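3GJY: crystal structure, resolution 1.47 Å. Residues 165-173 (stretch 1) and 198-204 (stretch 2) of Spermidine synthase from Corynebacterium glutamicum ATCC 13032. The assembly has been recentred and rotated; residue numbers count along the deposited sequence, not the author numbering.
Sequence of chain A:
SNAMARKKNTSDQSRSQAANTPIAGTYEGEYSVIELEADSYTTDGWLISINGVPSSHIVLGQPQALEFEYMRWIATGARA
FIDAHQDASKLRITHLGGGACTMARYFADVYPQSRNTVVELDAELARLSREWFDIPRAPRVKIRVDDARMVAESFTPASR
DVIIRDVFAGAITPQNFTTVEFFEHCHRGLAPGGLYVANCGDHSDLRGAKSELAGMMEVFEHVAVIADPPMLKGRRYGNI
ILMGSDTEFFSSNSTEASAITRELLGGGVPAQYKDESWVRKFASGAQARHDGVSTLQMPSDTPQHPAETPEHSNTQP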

# COMPACT_ATOMS: atom_id res chain seq x y z
N ARG A 165 -0.75 -1.61 3.09
CA ARG A 165 -1.45 -2.78 2.55
C ARG A 165 -1.54 -2.63 1.03
O ARG A 165 -2.15 -1.66 0.52
CB ARG A 165 -2.88 -2.93 3.08
CG ARG A 165 -3.44 -4.28 2.79
CD ARG A 165 -4.97 -4.29 2.84
NE ARG A 165 -5.54 -3.53 1.74
CZ ARG A 165 -6.79 -3.07 1.74
NH1 ARG A 165 -7.58 -3.27 2.78
NH2 ARG A 165 -7.22 -2.37 0.70
N ASP A 166 -0.95 -3.57 0.31
CA ASP A 166 -1.01 -3.57 -1.16
C ASP A 166 -1.03 -5.00 -1.61
O ASP A 166 -0.06 -5.54 -2.13
CB ASP A 166 0.17 -2.79 -1.76
CG ASP A 166 0.05 -2.61 -3.27
OD1 ASP A 166 -1.06 -2.68 -3.77
OD2 ASP A 166 1.10 -2.41 -3.94
N VAL A 167 -2.18 -5.63 -1.36
CA VAL A 167 -2.38 -7.04 -1.67
C VAL A 167 -3.04 -7.19 -3.05
O VAL A 167 -3.99 -6.44 -3.39
CB VAL A 167 -3.16 -7.78 -0.51
CG1 VAL A 167 -2.42 -7.66 0.79
CG2 VAL A 167 -4.55 -7.28 -0.32
N PHE A 168 -2.56 -8.16 -3.82
CA PHE A 168 -3.23 -8.54 -5.11
C PHE A 168 -3.63 -7.29 -5.89
O PHE A 168 -4.81 -7.11 -6.26
CB PHE A 168 -4.45 -9.41 -4.82
CG PHE A 168 -4.13 -10.58 -3.96
CD1 PHE A 168 -3.36 -11.64 -4.45
CD2 PHE A 168 -4.59 -10.63 -2.64
CE1 PHE A 168 -3.06 -12.74 -3.67
CE2 PHE A 168 -4.29 -11.74 -1.83
CZ PHE A 168 -3.53 -12.80 -2.35
N ALA A 169 -2.65 -6.44 -6.16
CA ALA A 169 -2.94 -5.14 -6.74
C ALA A 169 -3.54 -5.35 -8.11
O ALA A 169 -3.11 -6.24 -8.85
CB ALA A 169 -1.69 -4.25 -6.78
N GLY A 170 -4.59 -4.58 -8.40
CA GLY A 170 -5.37 -4.77 -9.63
C GLY A 170 -6.69 -5.46 -9.41
O GLY A 170 -7.58 -5.40 -10.28
N ALA A 171 -6.86 -6.10 -8.25
CA ALA A 171 -8.08 -6.84 -7.92
C ALA A 171 -8.80 -6.16 -6.77
O ALA A 171 -8.19 -5.36 -6.03
CB ALA A 171 -7.74 -8.27 -7.53
N ILE A 172 -10.08 -6.48 -6.60
CA ILE A 172 -10.81 -6.11 -5.39
C ILE A 172 -10.17 -6.85 -4.20
O ILE A 172 -9.77 -8.03 -4.30
CB ILE A 172 -12.34 -6.39 -5.53
CG1 ILE A 172 -12.62 -7.89 -5.65
CG2 ILE A 172 -12.93 -5.57 -6.72
CD1 ILE A 172 -13.99 -8.34 -5.13
N THR A 173 -10.01 -6.17 -3.09
CA THR A 173 -9.20 -6.77 -2.04
C THR A 173 -9.95 -7.98 -1.41
O THR A 173 -11.16 -7.87 -1.25
CB THR A 173 -8.67 -5.66 -1.08
OG1 THR A 173 -8.70 -6.07 0.29
CG2 THR A 173 -9.44 -4.31 -1.27
N ALA A 198 -3.51 2.07 2.79
CA ALA A 198 -3.90 0.97 1.92
C ALA A 198 -4.16 1.40 0.50
O ALA A 198 -4.84 2.40 0.25
CB ALA A 198 -5.14 0.23 2.47
N ASN A 199 -3.69 0.58 -0.43
CA ASN A 199 -4.14 0.68 -1.81
C ASN A 199 -5.47 -0.06 -1.96
O ASN A 199 -5.59 -1.22 -1.58
CB ASN A 199 -3.09 0.07 -2.73
CG ASN A 199 -3.45 0.17 -4.18
OD1 ASN A 199 -4.18 1.08 -4.60
ND2 ASN A 199 -2.92 -0.75 -4.98
N CYS A 200 -6.48 0.64 -2.45
CA CYS A 200 -7.81 0.04 -2.66
C CYS A 200 -8.19 0.24 -4.11
O CYS A 200 -8.28 1.37 -4.58
CB CYS A 200 -8.84 0.66 -1.71
SG CYS A 200 -10.55 0.22 -2.01
N GLY A 201 -8.34 -0.85 -4.85
CA GLY A 201 -8.87 -0.78 -6.22
C GLY A 201 -10.38 -0.94 -6.19
O GLY A 201 -10.91 -1.82 -5.50
N ASP A 202 -11.09 -0.06 -6.90
CA ASP A 202 -12.56 -0.14 -6.88
C ASP A 202 -13.17 0.38 -8.18
O ASP A 202 -12.59 1.24 -8.87
CB ASP A 202 -13.15 0.56 -5.63
CG ASP A 202 -14.51 -0.03 -5.19
OD1 ASP A 202 -15.05 -0.95 -5.86
OD2 ASP A 202 -15.06 0.41 -4.16
N HIS A 203 -14.33 -0.18 -8.54
CA HIS A 203 -15.12 0.41 -9.63
C HIS A 203 -16.14 1.40 -9.08
O HIS A 203 -16.36 1.46 -7.86
CB HIS A 203 -15.75 -0.59 -10.61
CG HIS A 203 -15.82 -1.99 -10.10
ND1 HIS A 203 -15.31 -3.06 -10.80
CD2 HIS A 203 -16.34 -2.51 -8.96
CE1 HIS A 203 -15.50 -4.17 -10.12
NE2 HIS A 203 -16.13 -3.86 -8.99
N SER A 204 -16.76 2.15 -9.97
CA SER A 204 -17.19 3.48 -9.62
C SER A 204 -18.41 3.64 -8.68
O SER A 204 -18.67 4.75 -8.23
CB SER A 204 -17.22 4.36 -10.88
OG SER A 204 -15.88 4.69 -11.27
O HOH W 1 -4.48 -3.76 -0.92
O HOH W 2 -3.65 -1.49 -7.75

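How does the strand of stretch 2 first meet stretch 1? At A198 it runs parallel to R165, with the two CA atoms 4.5 Å apart, and both side chains lie on the same face of the sheet. The CA of A198 sits 3.5 Å from the O of R165 in a CA-H...O contact. The A198 methyl lies against the R165 side chain: CB of A198 packs against one face of the guanidinium, 3.8 Å from CZ of R165. Both residues are buried.

Why does N199 carry most of the polar contact? It bonds to stretch 1 through both its backbone N and O, each to R165, and through its side chain as well. Its N donates to the O of R165 at 2.9 Å, a nearly straight bond that continues the parallel pairing. Its O accepts from NH2 of R165 at 3.0 Å, near the plane of the guanidinium, so the arginine grips the strand by its edge while its face covers A198. Chi1 and chi2 are t, which extends the chain, and chi3 p turns its end, so that NH2 comes to O of N199. The asparagine amide supplies the third bond, ND2 to OD1 of D166, 2.9 Å long and almost linear; a carboxylate is a natural acceptor for it.

What do water molecules add around N199? Water 1 bridges the two stretches, accepting from NE of R165 at 2.9 Å and from N of V167 at 3.0 Å, and lying 2.8 Å from O of N199, to which it can donate. Water 2 accepts from ND2 of N199 at 3.0 Å and, weakly, from N of G170 at 3.3 Å. It thereby ties the asparagine to the type II turn from F168 to A171, which is closed by the bond from N of A171 to O of F168 at 3.0 Å. G170, with phi positive, suits its turn position because a CB would jam against the preceding carbonyl O.

How does the contact end beyond N199? The direct hydrogen bonds stop, and looser packing takes over. CB of C200 lies 4.2 Å from NH2 of R165. At G201 the backbones pass without bonding, CA of I172 lying 4.3 Å from O of G201; a CB here would point toward stretch 1, 3.7 Å from O of A171. Finally, exposed H203 brings its NE2 to 4.3 Å from CG2 of I172, a loose contact, with the methyl oblique to the ring.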